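Local coordinates for putative major capsid protein (Cafeteriavirus-dependent mavirus, PDB 6G44) that builds the icosahedral shell of the virophage as a double jelly-roll capsid protein, probably through trimeric capsomers, at the interface of chains A and B. Sequence-based numbering; all coordinates share one arbitrary frame. Chains: chain A/B, Putative major capsid protein.

Contact 1: the interface of chains A and B. Residues chain A 12-14; chain B 30-31.
A:Asp12, A:Thr13 and A:Val14 add on to the edge of B:Lys30 and B:Ile31 as a parallel intermolecular beta-bridge, in which an N-terminal arm reaches out of one subunit and adds a short parallel strand to the edge of strand 29-34 of its neighbour within the trimer. The pairing is carried by the backbone. A:Thr13 is paired with B:Ile31, and the amide and carbonyl of B:Ile31 both face the arm. B:Ile31 N donates to A:Asp12 O over 2.9 Å. In return, B:Ile31 O accepts from A:Val14 N at 3.0 Å. The same oxygen is covered by carbon from A:Thr13, whose methyl CG2 comes to 3.6 Å of B:Ile31 O, while the hydroxyl OG1 is turned away from chain B.

Among the side chains, B:Lys30 does most of the touching, and it does so with its methylenes. Its CB lies 3.5 Å from A:Asp12 O, beside the backbone bond. CG sits beside the lysine's own backbone N (chi1 -64°), and the chain beyond it is fully extended, which carries the aliphatic stem past the arm. There CD meets the branch CG1 of A:Val14 at 3.9 Å, the two side chains crossing at about a right angle. That branch stands beside the valine's own backbone N (chi1 -59°), which turns it to the lysine stem. The stem passes the A:Asp12 carboxylate, and B:Lys30 NZ ends 5.1 Å from A:Asp12 OD2, too far for a salt bridge, though opposite charges could still attract weakly. The backbone bonds would hold the arm whatever its side chains, so any preference for this register presumably comes from side-chain packing such as the lysine–valine contact. The site ties the N-terminal arm of one capsid subunit to the next and so should strengthen the trimer.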
ATOM      1  N   ASP A  12     -18.319 -19.963  24.914  1.00 18.69           N
ATOM      2  CA  ASP A  12     -18.770 -18.724  25.547  1.00 19.12           C
ATOM      3  C   ASP A  12     -18.919 -17.630  24.508  1.00 18.66           C
ATOM      4  O   ASP A  12     -18.289 -17.680  23.458  1.00 18.36           O
ATOM      5  CB  ASP A  12     -17.811 -18.234  26.617  1.00 21.82           C
ATOM      6  CG  ASP A  12     -17.737 -19.150  27.827  1.00 24.95           C
ATOM      7  OD1 ASP A  12     -18.604 -20.014  28.024  1.00 27.92           O
ATOM      8  OD2 ASP A  12     -16.787 -18.961  28.597  1.00 29.53           O
ATOM      9  N   THR A  13     -19.744 -16.637  24.835  1.00 17.28           N
ATOM     10  CA  THR A  13     -20.051 -15.544  23.909  1.00 17.06           C
ATOM     11  C   THR A  13     -19.605 -14.196  24.420  1.00 16.81           C
ATOM     12  O   THR A  13     -19.551 -13.973  25.638  1.00 18.39           O
ATOM     13  CB  THR A  13     -21.536 -15.488  23.567  1.00 17.47           C
ATOM     14  OG1 THR A  13     -22.313 -15.500  24.780  1.00 17.61           O
ATOM     15  CG2 THR A  13     -21.921 -16.662  22.686  1.00 17.14           C
ATOM     16  N   VAL A  14     -19.265 -13.318  23.474  1.00 15.92           N
ATOM     17  CA  VAL A  14     -18.935 -11.911  23.745  1.00 16.23           C
ATOM     18  C   VAL A  14     -19.704 -11.042  22.752  1.00 16.31           C
ATOM     19  O   VAL A  14     -20.202 -11.521  21.752  1.00 16.42           O
ATOM     20  CB  VAL A  14     -17.414 -11.628  23.609  1.00 16.21           C
ATOM     21  CG1 VAL A  14     -16.627 -12.499  24.572  1.00 16.67           C
ATOM     22  CG2 VAL A  14     -16.925 -11.829  22.185  1.00 16.26           C
TER
ATOM     23  N   LYS B  30     -13.931 -18.078  21.682  1.00 16.68           N
ATOM     24  CA  LYS B  30     -15.235 -17.504  22.032  1.00 16.98           C
ATOM     25  C   LYS B  30     -15.934 -17.032  20.754  1.00 15.96           C
ATOM     26  O   LYS B  30     -15.280 -16.774  19.743  1.00 16.70           O
ATOM     27  CB  LYS B  30     -15.057 -16.316  22.994  1.00 20.07           C
ATOM     28  CG  LYS B  30     -14.448 -16.749  24.321  1.00 22.64           C
ATOM     29  CD  LYS B  30     -14.377 -15.640  25.358  1.00 26.71           C
ATOM     30  CE  LYS B  30     -13.745 -16.197  26.628  1.00 28.68           C
ATOM     31  NZ  LYS B  30     -13.550 -15.163  27.666  1.00 33.51           N
ATOM     32  N   ILE B  31     -17.260 -16.967  20.807  1.00 15.43           N
ATOM     33  CA  ILE B  31     -18.058 -16.541  19.658  1.00 15.53           C
ATOM     34  C   ILE B  31     -18.648 -15.154  19.903  1.00 14.96           C
ATOM     35  O   ILE B  31     -19.262 -14.919  20.932  1.00 15.67           O
ATOM     36  CB  ILE B  31     -19.165 -17.542  19.335  1.00 16.27           C
ATOM     37  CG1 ILE B  31     -18.546 -18.929  19.049  1.00 17.73           C
ATOM     38  CG2 ILE B  31     -20.018 -17.081  18.156  1.00 17.36           C
ATOM     39  CD1 ILE B  31     -17.506 -18.938  17.950  1.00 17.90           C
TER

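Contact 2: the interface of chains A and B. Residues chain A 30-32; chain B 443, 517-520.
A:Ile31 packs over B:Met518 where strand 29-34 of chain A runs parallel to strand 516-519 of chain B. Its CB lies 4.1 Å from B:Met518 O. The branch CG2 leans over the same carbonyl, 3.9 Å from B:Met518 O, and also nears the amide of B:Asn443. CG1 serves as the link to the tip: the bend about the CB–CG1 bond (chi2 -53°) brings CD1 to 3.8 Å from B:Met518 CB, and the thioether chain of the methionine extends onward from there. The two side chains cross obliquely.

On the other face of the paired strands, the methyl CB of A:Ala32 rests 3.7 Å from B:Gly520 CA and also touches the CG1 branch of B:Val517. Between the faces runs a ladder of main-chain hydrogen bonds. B:Met518 N donates to A:Lys30 O at 2.9 Å, and A:Ala32 N to B:Met518 O at 2.8 Å. The ladder closes with B:Gly520 N donating to A:Ala32 O over 2.9 Å, a more bent bond whose donor stands above the carbonyl plane, 40° out of it. B:Asn443 ND2 also lies near A:Ala32 O, but its hydrogens are not aimed at that oxygen, so the pair is a close approach and not a bond. The site pairs the C-terminal strand of this truncated capsid protein with a neighbouring subunit and should add to the hold between subunits.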
ATOM      1  N   LYS A  30      -4.337   8.625  29.746  1.00 18.07           N
ATOM      2  CA  LYS A  30      -3.168   9.345  30.254  1.00 18.37           C
ATOM      3  C   LYS A  30      -2.653  10.291  29.168  1.00 17.12           C
ATOM      4  O   LYS A  30      -2.882  10.071  27.972  1.00 17.34           O
ATOM      5  CB  LYS A  30      -2.079   8.363  30.661  1.00 20.90           C
ATOM      6  CG  LYS A  30      -2.453   7.493  31.854  1.00 23.15           C
ATOM      7  CD  LYS A  30      -1.374   6.457  32.108  1.00 26.38           C
ATOM      8  CE  LYS A  30      -1.917   5.239  32.831  1.00 29.40           C
ATOM      9  NZ  LYS A  30      -2.064   5.541  34.270  1.00 33.52           N
ATOM     10  N   ILE A  31      -1.963  11.345  29.586  1.00 16.12           N
ATOM     11  CA  ILE A  31      -1.459  12.335  28.647  1.00 15.58           C
ATOM     12  C   ILE A  31       0.050  12.189  28.530  1.00 15.40           C
ATOM     13  O   ILE A  31       0.746  12.132  29.545  1.00 16.07           O
ATOM     14  CB  ILE A  31      -1.838  13.760  29.070  1.00 16.54           C
ATOM     15  CG1 ILE A  31      -3.362  13.871  29.176  1.00 16.62           C
ATOM     16  CG2 ILE A  31      -1.256  14.791  28.092  1.00 17.24           C
ATOM     17  CD1 ILE A  31      -4.154  13.426  27.953  1.00 17.38           C
ATOM     18  N   ALA A  32       0.537  12.137  27.300  1.00 15.22           N
ATOM     19  CA  ALA A  32       1.964  11.991  27.073  1.00 15.18           C
ATOM     20  C   ALA A  32       2.640  13.334  26.857  1.00 16.89           C
ATOM     21  O   ALA A  32       2.134  14.191  26.125  1.00 17.03           O
ATOM     22  CB  ALA A  32       2.203  11.084  25.870  1.00 15.75           C
TER
ATOM     23  N   ASN B 443       4.064  20.046  26.372  1.00 14.19           N
ATOM     24  CA  ASN B 443       3.029  20.198  27.403  1.00 15.13           C
ATOM     25  C   ASN B 443       3.515  20.793  28.727  1.00 15.90           C
ATOM     26  O   ASN B 443       2.742  20.851  29.682  1.00 16.01           O
ATOM     27  CB  ASN B 443       2.285  18.878  27.644  1.00 14.95           C
ATOM     28  CG  ASN B 443       1.533  18.409  26.421  1.00 15.49           C
ATOM     29  OD1 ASN B 443       0.979  19.217  25.684  1.00 16.15           O
ATOM     30  ND2 ASN B 443       1.504  17.096  26.209  1.00 15.72           N
ATOM     31  N   VAL B 517      -3.800   6.726  25.370  1.00 21.36           N
ATOM     32  CA  VAL B 517      -2.788   7.723  25.671  1.00 20.93           C
ATOM     33  C   VAL B 517      -2.998   8.806  24.633  1.00 20.71           C
ATOM     34  O   VAL B 517      -2.972   8.532  23.434  1.00 21.95           O
ATOM     35  CB  VAL B 517      -1.359   7.140  25.660  1.00 21.47           C
ATOM     36  CG1 VAL B 517      -0.330   8.253  25.842  1.00 21.97           C
ATOM     37  CG2 VAL B 517      -1.238   6.083  26.755  1.00 22.13           C
ATOM     38  N   MET B 518      -3.261  10.022  25.096  1.00 18.67           N
ATOM     39  CA  MET B 518      -3.430  11.168  24.219  1.00 19.17           C
ATOM     40  C   MET B 518      -2.271  12.128  24.387  1.00 20.15           C
ATOM     41  O   MET B 518      -1.499  12.034  25.320  1.00 21.22           O
ATOM     42  CB  MET B 518      -4.743  11.889  24.505  1.00 18.38           C
ATOM     43  CG  MET B 518      -5.956  11.022  24.254  1.00 18.50           C
ATOM     44  SD  MET B 518      -7.472  11.942  24.593  1.00 19.08           S
ATOM     45  CE  MET B 518      -8.692  10.748  24.076  1.00 19.54           C
ATOM     46  N   GLY B 519      -2.147  13.006  23.410  1.00 23.77           N
ATOM     47  CA  GLY B 519      -1.140  14.044  23.415  1.00 24.36           C
ATOM     48  C   GLY B 519       0.120  13.588  22.722  1.00 23.01           C
ATOM     49  O   GLY B 519       0.098  13.244  21.532  1.00 28.18           O
ATOM     50  N   GLY B 520       1.218  13.607  23.467  1.00 21.87           N
ATOM     51  CA  GLY B 520       2.555  13.318  22.954  1.00 21.19           C
ATOM     52  C   GLY B 520       3.197  14.552  22.352  1.00 20.74           C
ATOM     53  O   GLY B 520       4.322  14.472  21.869  1.00 19.19           O
ATOM     54  OXT GLY B 520       2.631  15.652  22.289  1.00 19.57           O
TER

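Contact 1 and contact 2 lie about 34 Å apart, measured between the centres of their C-alpha atoms. That distance separates two copies of strand 29-34, from chain B in the first and from chain A in the second; on any one copy both contacts would fall on the same strand. Opposite edges are engaged: residue 31 bonds the N-terminal arm in contact 1, whereas residues 30 and 32 bond the C-terminal strand in contact 2. If the three copies repeat both contacts cyclically, each strand 29-34 would be paired on its two edges by different neighbours, which would tie the three subunits together.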